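PDB 7OL1: L-threonine 3-dehydrogenase from Clostridioides difficile, which probably oxidises the hydroxyl-bearing side-chain carbon of L-threonine with NAD(+) as the acceptor. Local coordinates for residues T76-F81 with L119-E124; F142-P147 with R158-Y163; T151-L156 with N258-T263. All blocks are in the same frame, centred on the assembly; numbering follows the deposited sequence.

Contact 1: residues T76-F81 with L119-E124; sequences TDKNRF and LINGLE
The carboxamide of Asn-121 and the ring of Phe-81 are the two flat groups here, their planes turned 83° apart. One face of the amide is covered by the aliphatic start of Lys-78: CB of Lys-78 lies 3.8 Å from CG of Asn-121, with Lys-78 CG following near OD1. The Phe-81 ring meets helix 108-129 obliquely, its CE2 atom 3.7 Å from CA of Gly-122 and its CD2 4.2 Å from CB of Asn-121. Gly-122 has no side chain, and the ring rests against its bare backbone; Leu-73, Val-75 and Ile-125 also touch Phe-81. Asn-121 holds CG anti to its carbonyl carbon (chi1 -77°), which carries the amide across to the turn before helix 78-87. There ND2 donates to Val-75 O, just ahead of the segment, and also comes within 3.3 Å of Thr-76 O. Asp-77 N-caps that helix, OD1 receiving a weak bond from Arg-80 N at 3.4 Å, while Thr-76 OG1 turns to Asp-74. On the outer side Lys-78 runs on past Asn-121 and bends at chi3, so that NZ ends 3.6 Å from CB of Glu-124 and 3.7 Å from its OE2, a long salt bridge. The other carboxylate oxygen, OE1, is bonded to Tyr-177 OH on helix 162-181, and Ile-120 and Glu-124 pack on Leu-109 of the second subunit. Two neighbouring helices of the Rossmann-type domain thus meet with a graded chemistry. A buried aromatic lies against glycine inside and an amide holds the turn that leads into helix 78-87, while the loosely paired charges of Lys-78 and Glu-124 at the outer side probably add only a modest electrostatic attraction.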
loop_
_atom_site.group_PDB
_atom_site.type_symbol
_atom_site.label_atom_id
_atom_site.label_comp_id
_atom_site.label_asym_id
_atom_site.label_seq_id
_atom_site.Cartn_x
_atom_site.Cartn_y
_atom_site.Cartn_z
ATOM N N THR A 76 -15.548 -2.673 -11.329
ATOM C CA THR A 76 -15.331 -3.828 -10.412
ATOM C C THR A 76 -15.769 -5.135 -11.058
ATOM O O THR A 76 -15.582 -6.149 -10.405
ATOM C CB THR A 76 -16.080 -3.694 -9.086
ATOM O OG1 THR A 76 -17.458 -3.795 -9.397
ATOM C CG2 THR A 76 -15.816 -2.379 -8.394
ATOM N N ASP A 77 -16.368 -5.081 -12.253
ATOM C CA ASP A 77 -16.691 -6.254 -13.110
ATOM C C ASP A 77 -15.582 -6.439 -14.169
ATOM O O ASP A 77 -15.596 -5.733 -15.193
ATOM C CB ASP A 77 -18.091 -6.039 -13.684
ATOM C CG ASP A 77 -18.640 -7.117 -14.608
ATOM O OD1 ASP A 77 -17.993 -8.223 -14.755
ATOM O OD2 ASP A 77 -19.716 -6.829 -15.191
ATOM N N LYS A 78 -14.630 -7.340 -13.935
ATOM C CA LYS A 78 -13.475 -7.486 -14.852
ATOM C C LYS A 78 -14.038 -7.744 -16.252
ATOM O O LYS A 78 -13.689 -7.015 -17.240
ATOM C CB LYS A 78 -12.556 -8.621 -14.386
ATOM C CG LYS A 78 -11.127 -8.591 -14.923
ATOM C CD LYS A 78 -10.259 -9.713 -14.376
ATOM C CE LYS A 78 -9.398 -10.341 -15.456
ATOM N NZ LYS A 78 -8.157 -10.948 -14.902
ATOM N N ASN A 79 -14.935 -8.726 -16.316
ATOM C CA ASN A 79 -15.536 -9.201 -17.581
ATOM C C ASN A 79 -16.032 -8.011 -18.409
ATOM O O ASN A 79 -15.610 -7.885 -19.594
ATOM C CB ASN A 79 -16.685 -10.172 -17.332
ATOM C CG ASN A 79 -17.127 -10.775 -18.639
ATOM O OD1 ASN A 79 -18.113 -10.335 -19.233
ATOM N ND2 ASN A 79 -16.288 -11.650 -19.158
ATOM N N ARG A 80 -16.895 -7.164 -17.840
ATOM C CA ARG A 80 -17.554 -6.101 -18.655
ATOM C C ARG A 80 -16.488 -5.055 -19.017
ATOM O O ARG A 80 -16.495 -4.575 -20.171
ATOM C CB ARG A 80 -18.787 -5.520 -17.961
ATOM C CG ARG A 80 -19.236 -4.191 -18.543
ATOM C CD ARG A 80 -20.499 -4.104 -19.392
ATOM N NE ARG A 80 -20.318 -4.836 -20.620
ATOM C CZ ARG A 80 -20.743 -4.479 -21.840
ATOM N NH1 ARG A 80 -21.376 -3.339 -22.086
ATOM N NH2 ARG A 80 -20.489 -5.307 -22.836
ATOM N N PHE A 81 -15.582 -4.748 -18.084
ATOM C CA PHE A 81 -14.459 -3.801 -18.294
ATOM C C PHE A 81 -13.700 -4.271 -19.527
ATOM O O PHE A 81 -13.479 -3.460 -20.468
ATOM C CB PHE A 81 -13.569 -3.773 -17.048
ATOM C CG PHE A 81 -12.612 -2.618 -16.871
ATOM C CD1 PHE A 81 -12.108 -1.905 -17.945
ATOM C CD2 PHE A 81 -12.154 -2.300 -15.600
ATOM C CE1 PHE A 81 -11.224 -0.864 -17.743
ATOM C CE2 PHE A 81 -11.258 -1.271 -15.406
ATOM C CZ PHE A 81 -10.802 -0.557 -16.478
ATOM N N LEU A 119 -8.986 -1.068 -9.920
ATOM C CA LEU A 119 -7.602 -0.841 -10.389
ATOM C C LEU A 119 -7.013 -2.172 -10.833
ATOM O O LEU A 119 -6.516 -2.262 -11.980
ATOM C CB LEU A 119 -6.775 -0.233 -9.259
ATOM C CG LEU A 119 -5.299 -0.007 -9.574
ATOM C CD1 LEU A 119 -5.150 0.765 -10.868
ATOM C CD2 LEU A 119 -4.595 0.735 -8.444
ATOM N N ILE A 120 -7.033 -3.172 -9.962
ATOM C CA ILE A 120 -6.409 -4.490 -10.299
ATOM C C ILE A 120 -7.079 -5.050 -11.558
ATOM O O ILE A 120 -6.408 -5.713 -12.342
ATOM C CB ILE A 120 -6.446 -5.461 -9.102
ATOM C CG1 ILE A 120 -5.685 -6.748 -9.390
ATOM C CG2 ILE A 120 -7.852 -5.759 -8.644
ATOM C CD1 ILE A 120 -4.558 -6.943 -8.414
ATOM N N ASN A 121 -8.354 -4.746 -11.785
ATOM C CA ASN A 121 -9.083 -5.269 -12.960
ATOM C C ASN A 121 -8.457 -4.605 -14.180
ATOM O O ASN A 121 -8.028 -5.308 -15.118
ATOM C CB ASN A 121 -10.593 -5.036 -12.829
ATOM C CG ASN A 121 -11.315 -5.999 -11.894
ATOM O OD1 ASN A 121 -10.791 -7.049 -11.476
ATOM N ND2 ASN A 121 -12.539 -5.625 -11.548
ATOM N N GLY A 122 -8.399 -3.280 -14.161
ATOM C CA GLY A 122 -7.787 -2.488 -15.243
ATOM C C GLY A 122 -6.350 -2.911 -15.516
ATOM O O GLY A 122 -5.931 -2.855 -16.683
ATOM N N LEU A 123 -5.591 -3.292 -14.493
ATOM C CA LEU A 123 -4.157 -3.598 -14.692
ATOM C C LEU A 123 -4.090 -4.929 -15.432
ATOM O O LEU A 123 -3.286 -5.054 -16.370
ATOM C CB LEU A 123 -3.407 -3.622 -13.354
ATOM C CG LEU A 123 -3.096 -2.245 -12.764
ATOM C CD1 LEU A 123 -2.642 -2.354 -11.325
ATOM C CD2 LEU A 123 -2.035 -1.521 -13.585
ATOM N N GLU A 124 -4.953 -5.866 -15.047
ATOM C CA GLU A 124 -4.976 -7.238 -15.625
ATOM C C GLU A 124 -5.404 -7.098 -17.093
ATOM O O GLU A 124 -4.830 -7.823 -17.953
ATOM C CB GLU A 124 -5.838 -8.173 -14.770
ATOM C CG GLU A 124 -5.098 -8.785 -13.590
ATOM C CD GLU A 124 -4.100 -9.866 -13.974
ATOM O OE1 GLU A 124 -2.955 -9.887 -13.400
ATOM O OE2 GLU A 124 -4.466 -10.694 -14.846
#

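Contact 2: residues F142-P147 with R158-Y163; sequences FGENSP and RPNTMY
Asn-160 and Glu-144 approach through unlike torsions: CG of Asn-160 stands between its backbone N and carbonyl carbon (chi1 60°), and the Glu-144 chain leaves its backbone in a skewed conformation, bent at chi2 (143°). Their ends meet at about a right angle, the carboxylate and amide planes 80° apart. Glu-144 OE2 remains 3.8 Å from Asn-160 ND2, too long for a clear hydrogen bond, though a weak electrostatic attraction is possible. The closer approach is between backbones. Gly-143, with no side chain to hold the two backbones apart, brings its CA to 3.5 Å from Arg-158 O, a CA-H...O contact, and to 4.0 Å from CA of Pro-159. Beside it, the Pro-159 ring places CB 3.9 Å from Phe-142 O, a contact of aliphatic carbon with carbonyl oxygen. A single water spans the same gap: it accepts from Glu-144 N at 3.1 Å and donates to Arg-158 O at 3.4 Å, both weak bonds. With no direct hydrogen bond between the segments, the water adds a weak polar link to the CA-H...O contact. Phe-142 points its side chain away from this junction, against Thr-155 and Leu-304. The guanidinium of Arg-158 also leads away, to salt bridges with Glu-171 and Asp-175 of the second subunit. Pro-159 packs on Leu-172 of that subunit. Past the junction Thr-161 N-caps helix 162-181, its OG1 bonded to Gly-164 N. Tyr-163 then opens the sequence Tyr-Gly-Val-Thr-Lys, which matches the YxxxK signature of short-chain dehydrogenases; the contact folds the loop after strand 132-138 back on itself just ahead of the helix that carries this signature, consistent with the extended short-chain dehydrogenase fold.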
loop_
_atom_site.group_PDB
_atom_site.type_symbol
_atom_site.label_atom_id
_atom_site.label_comp_id
_atom_site.label_asym_id
_atom_site.label_seq_id
_atom_site.Cartn_x
_atom_site.Cartn_y
_atom_site.Cartn_z
ATOM N N PHE A 142 0.196 10.898 1.172
ATOM C CA PHE A 142 1.232 11.376 2.130
ATOM C C PHE A 142 0.630 11.491 3.553
ATOM O O PHE A 142 -0.539 11.966 3.690
ATOM C CB PHE A 142 1.807 12.705 1.633
ATOM C CG PHE A 142 2.682 12.634 0.402
ATOM C CD1 PHE A 142 3.785 11.810 0.354
ATOM C CD2 PHE A 142 2.438 13.446 -0.696
ATOM C CE1 PHE A 142 4.582 11.761 -0.780
ATOM C CE2 PHE A 142 3.230 13.391 -1.833
ATOM C CZ PHE A 142 4.296 12.537 -1.880
ATOM N N GLY A 143 1.423 11.119 4.580
ATOM C CA GLY A 143 1.069 11.132 6.022
ATOM C C GLY A 143 1.421 12.420 6.774
ATOM O O GLY A 143 1.756 13.434 6.124
ATOM N N GLU A 144 1.330 12.390 8.114
ATOM C CA GLU A 144 1.504 13.581 9.001
ATOM C C GLU A 144 2.984 13.912 9.089
ATOM O O GLU A 144 3.285 15.109 9.138
ATOM C CB GLU A 144 0.947 13.373 10.410
ATOM C CG GLU A 144 -0.341 14.152 10.660
ATOM C CD GLU A 144 -1.376 13.431 11.516
ATOM O OE1 GLU A 144 -0.979 12.845 12.548
ATOM O OE2 GLU A 144 -2.577 13.435 11.140
ATOM N N ASN A 145 3.823 12.871 9.063
ATOM C CA ASN A 145 5.308 12.908 9.095
ATOM C C ASN A 145 5.919 12.906 7.695
ATOM O O ASN A 145 7.146 12.807 7.555
ATOM C CB ASN A 145 5.918 11.663 9.734
ATOM C CG ASN A 145 5.139 11.137 10.911
ATOM O OD1 ASN A 145 4.672 11.918 11.745
ATOM N ND2 ASN A 145 4.995 9.816 10.958
ATOM N N SER A 146 5.124 12.911 6.649
ATOM C CA SER A 146 5.707 13.169 5.318
ATOM C C SER A 146 6.294 14.576 5.391
ATOM O O SER A 146 5.694 15.485 5.972
ATOM C CB SER A 146 4.699 12.954 4.214
ATOM O OG SER A 146 4.816 11.617 3.691
ATOM N N PRO A 147 7.514 14.799 4.880
ATOM C CA PRO A 147 8.091 16.146 4.875
ATOM C C PRO A 147 7.084 17.153 4.295
ATOM O O PRO A 147 6.430 16.770 3.330
ATOM C CB PRO A 147 9.318 16.026 3.967
ATOM C CG PRO A 147 9.646 14.530 3.898
ATOM C CD PRO A 147 8.367 13.789 4.238
ATOM N N ARG A 158 2.623 7.133 4.714
ATOM C CA ARG A 158 1.785 6.474 5.749
ATOM C C ARG A 158 0.549 7.321 6.044
ATOM O O ARG A 158 0.415 7.848 7.147
ATOM C CB ARG A 158 2.567 6.250 7.043
ATOM C CG ARG A 158 3.907 5.557 6.849
ATOM C CD ARG A 158 3.857 4.054 6.674
ATOM N NE ARG A 158 2.989 3.436 7.665
ATOM C CZ ARG A 158 3.038 2.155 7.976
ATOM N NH1 ARG A 158 3.931 1.362 7.398
ATOM N NH2 ARG A 158 2.208 1.673 8.884
ATOM N N PRO A 159 -0.436 7.421 5.115
ATOM C CA PRO A 159 -1.632 8.232 5.347
ATOM C C PRO A 159 -2.613 7.474 6.250
ATOM O O PRO A 159 -2.519 6.281 6.358
ATOM C CB PRO A 159 -2.137 8.454 3.920
ATOM C CG PRO A 159 -1.823 7.140 3.258
ATOM C CD PRO A 159 -0.491 6.703 3.833
ATOM N N ASN A 160 -3.504 8.214 6.902
ATOM C CA ASN A 160 -4.452 7.729 7.944
ATOM C C ASN A 160 -5.897 7.815 7.415
ATOM O O ASN A 160 -6.828 7.564 8.208
ATOM C CB ASN A 160 -4.302 8.563 9.227
ATOM C CG ASN A 160 -4.591 10.045 9.015
ATOM O OD1 ASN A 160 -4.421 10.602 7.927
ATOM N ND2 ASN A 160 -5.032 10.722 10.055
ATOM N N THR A 161 -6.091 8.235 6.157
ATOM C CA THR A 161 -7.385 8.211 5.413
ATOM C C THR A 161 -7.457 6.947 4.538
ATOM O O THR A 161 -6.371 6.477 4.063
ATOM C CB THR A 161 -7.540 9.443 4.516
ATOM O OG1 THR A 161 -6.592 9.372 3.450
ATOM C CG2 THR A 161 -7.348 10.747 5.257
ATOM N N MET A 162 -8.666 6.404 4.319
ATOM C CA MET A 162 -8.849 5.189 3.473
ATOM C C MET A 162 -8.520 5.579 2.036
ATOM O O MET A 162 -7.848 4.781 1.364
ATOM C CB MET A 162 -10.267 4.614 3.557
ATOM C CG MET A 162 -10.578 3.510 2.544
ATOM S SD MET A 162 -9.611 1.998 2.738
ATOM C CE MET A 162 -10.329 1.316 4.229
ATOM N N TYR A 163 -8.925 6.775 1.592
ATOM C CA TYR A 163 -8.588 7.237 0.220
ATOM C C TYR A 163 -7.066 7.160 0.043
ATOM O O TYR A 163 -6.579 6.481 -0.904
ATOM C CB TYR A 163 -9.120 8.635 -0.075
ATOM C CG TYR A 163 -8.732 9.146 -1.437
ATOM C CD1 TYR A 163 -8.781 8.324 -2.539
ATOM C CD2 TYR A 163 -8.301 10.447 -1.632
ATOM C CE1 TYR A 163 -8.407 8.773 -3.792
ATOM C CE2 TYR A 163 -7.944 10.920 -2.884
ATOM C CZ TYR A 163 -7.995 10.071 -3.963
ATOM O OH TYR A 163 -7.660 10.476 -5.203
HETATM O O HOH W 1 -0.859 10.356 8.988
#

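Contact 3: residues T151-L156 with N258-T263; sequences TPQDTL and NAFNIT
The carboxamide of Gln-153 bonds to the main chain of 258-263 at both ends. Asn-261 N donates to Gln-153 OE1 over 2.9 Å, nearly straight (161°) and in the carbonyl plane of the side chain, while Gln-153 NE2 donates to Ala-259 O at 3.2 Å. In the second bond NE2 sits 46° above the carbonyl plane of Ala-259, whereas the oxygen lies close to the plane of the glutamine amide. Strand 260-261 belongs to the central sheet of the Rossmann-type domain; Phe-260 makes backbone bonds with Gly-187 and Arg-189 of the parallel strand 184-194, and the glutamine amide pairs with the main chain on either side of Phe-260 in sequence. Gln-153 extends from the loop with CG opposite its backbone N, and the bend at chi2 (50°) turns the amide toward the strand. The side chain of Asn-261 reaches back to the loop main chain: its ND2 donates a weak bond to Pro-152 O at 3.2 Å, with a further weak one to Asp-305 O. Arg-189 NH1 donates to OD1 of Asn-261 and also to Gln-153 O, so one guanidinium nitrogen ties the loop to the strand a second time. Farther out, Thr-151 OG1 is bonded to Pro-147 O, and Gln-153 packs on His-256 and Ser-308. The ring of Phe-260, whose side chain leaves the strand away from the loop, stacks edge-to-face with Trp-313. Gln-153 OE1, besides its bond, lies 3.4 Å from CA of Phe-260.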
loop_
_atom_site.group_PDB
_atom_site.type_symbol
_atom_site.label_atom_id
_atom_site.label_comp_id
_atom_site.label_asym_id
_atom_site.label_seq_id
_atom_site.Cartn_x
_atom_site.Cartn_y
_atom_site.Cartn_z
ATOM N N THR A 151 8.302 18.599 -0.570
ATOM C CA THR A 151 8.160 17.150 -0.297
ATOM C C THR A 151 8.806 16.429 -1.461
ATOM O O THR A 151 8.447 16.652 -2.607
ATOM C CB THR A 151 6.708 16.713 -0.104
ATOM O OG1 THR A 151 6.158 17.542 0.917
ATOM C CG2 THR A 151 6.592 15.261 0.293
ATOM N N PRO A 152 9.820 15.595 -1.200
ATOM C CA PRO A 152 10.449 14.817 -2.261
ATOM C C PRO A 152 9.483 13.890 -3.003
ATOM O O PRO A 152 8.434 13.620 -2.491
ATOM C CB PRO A 152 11.422 13.922 -1.501
ATOM C CG PRO A 152 11.698 14.689 -0.230
ATOM C CD PRO A 152 10.380 15.325 0.131
ATOM N N GLN A 153 9.931 13.394 -4.152
ATOM C CA GLN A 153 9.251 12.397 -5.010
ATOM C C GLN A 153 9.193 11.075 -4.248
ATOM O O GLN A 153 8.075 10.520 -4.122
ATOM C CB GLN A 153 9.990 12.296 -6.351
ATOM C CG GLN A 153 9.504 11.193 -7.286
ATOM C CD GLN A 153 8.010 11.249 -7.427
ATOM O OE1 GLN A 153 7.446 12.265 -7.817
ATOM N NE2 GLN A 153 7.371 10.182 -6.988
ATOM N N ASP A 154 10.338 10.575 -3.783
ATOM C CA ASP A 154 10.411 9.334 -2.961
ATOM C C ASP A 154 10.514 9.754 -1.497
ATOM O O ASP A 154 11.357 10.586 -1.204
ATOM C CB ASP A 154 11.539 8.404 -3.402
ATOM C CG ASP A 154 11.530 8.119 -4.893
ATOM O OD1 ASP A 154 10.440 7.865 -5.435
ATOM O OD2 ASP A 154 12.612 8.150 -5.495
ATOM N N THR A 155 9.623 9.270 -0.634
ATOM C CA THR A 155 9.582 9.675 0.787
ATOM C C THR A 155 8.582 8.800 1.532
ATOM O O THR A 155 8.186 7.795 1.019
ATOM C CB THR A 155 9.314 11.183 0.937
ATOM O OG1 THR A 155 9.326 11.541 2.329
ATOM C CG2 THR A 155 8.012 11.624 0.307
ATOM N N LEU A 156 8.245 9.206 2.733
ATOM C CA LEU A 156 7.454 8.445 3.706
ATOM C C LEU A 156 5.994 8.649 3.293
ATOM O O LEU A 156 5.593 9.836 3.127
ATOM C CB LEU A 156 7.827 8.999 5.087
ATOM C CG LEU A 156 7.264 8.274 6.299
ATOM C CD1 LEU A 156 8.380 7.925 7.259
ATOM C CD2 LEU A 156 6.176 9.098 6.997
ATOM N N ASN A 258 4.702 5.562 -10.977
ATOM C CA ASN A 258 3.422 5.708 -10.235
ATOM C C ASN A 258 3.747 6.136 -8.818
ATOM O O ASN A 258 4.198 5.298 -8.040
ATOM C CB ASN A 258 2.590 4.411 -10.284
ATOM C CG ASN A 258 2.165 4.000 -11.685
ATOM O OD1 ASN A 258 1.164 4.522 -12.201
ATOM N ND2 ASN A 258 2.900 3.065 -12.289
ATOM N N ALA A 259 3.565 7.418 -8.479
ATOM C CA ALA A 259 3.152 8.494 -9.366
ATOM C C ALA A 259 3.947 9.773 -9.063
ATOM O O ALA A 259 4.358 9.984 -7.902
ATOM C CB ALA A 259 1.683 8.787 -9.168
ATOM N N PHE A 260 4.008 10.667 -10.041
ATOM C CA PHE A 260 4.893 11.854 -10.041
ATOM C C PHE A 260 4.209 12.968 -9.282
ATOM O O PHE A 260 3.089 13.262 -9.658
ATOM C CB PHE A 260 5.143 12.354 -11.461
ATOM C CG PHE A 260 6.140 11.563 -12.260
ATOM C CD1 PHE A 260 7.481 11.872 -12.204
ATOM C CD2 PHE A 260 5.742 10.580 -13.144
ATOM C CE1 PHE A 260 8.413 11.181 -12.971
ATOM C CE2 PHE A 260 6.674 9.882 -13.902
ATOM C CZ PHE A 260 8.011 10.169 -13.804
ATOM N N ASN A 261 4.877 13.575 -8.299
ATOM C CA ASN A 261 4.457 14.877 -7.732
ATOM C C ASN A 261 4.332 15.890 -8.866
ATOM O O ASN A 261 5.260 15.971 -9.727
ATOM C CB ASN A 261 5.474 15.488 -6.790
ATOM C CG ASN A 261 5.658 14.737 -5.507
ATOM O OD1 ASN A 261 4.819 13.923 -5.136
ATOM N ND2 ASN A 261 6.759 15.041 -4.838
ATOM N N ILE A 262 3.250 16.651 -8.868
ATOM C CA ILE A 262 3.159 17.831 -9.752
ATOM C C ILE A 262 2.500 18.918 -8.935
ATOM O O ILE A 262 1.810 18.598 -7.966
ATOM C CB ILE A 262 2.397 17.547 -11.053
ATOM C CG1 ILE A 262 0.969 17.081 -10.795
ATOM C CG2 ILE A 262 3.128 16.561 -11.926
ATOM C CD1 ILE A 262 0.109 17.106 -12.058
ATOM N N THR A 263 2.770 20.158 -9.298
ATOM C CA THR A 263 2.160 21.337 -8.648
ATOM C C THR A 263 2.484 22.564 -9.495
ATOM O O THR A 263 3.401 22.473 -10.371
ATOM C CB THR A 263 2.625 21.471 -7.201
ATOM O OG1 THR A 263 1.790 22.457 -6.593
ATOM C CG2 THR A 263 4.091 21.828 -7.137
#

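Overall arrangement
Contact 3 is the most buried of the three, with the Gln-153 amide bonded to the strand backbone and the Asn-261 amide to the loop. Contacts 1 and 2 are only partly buried. Contact 1 joins two helices through an aromatic ring, an amide and a long salt bridge, whereas contact 2 brings loop backbones together with a water between them. Contacts 2 and 3 share the loop between strand 132-138 and helix 162-181, interleave along the chain and touch, CE1 of Phe-142 lying 3.6 Å from CG2 of Thr-155. Contact 1 stands apart, its centre about 27 Å from those of the others. All three adjoin the second subunit.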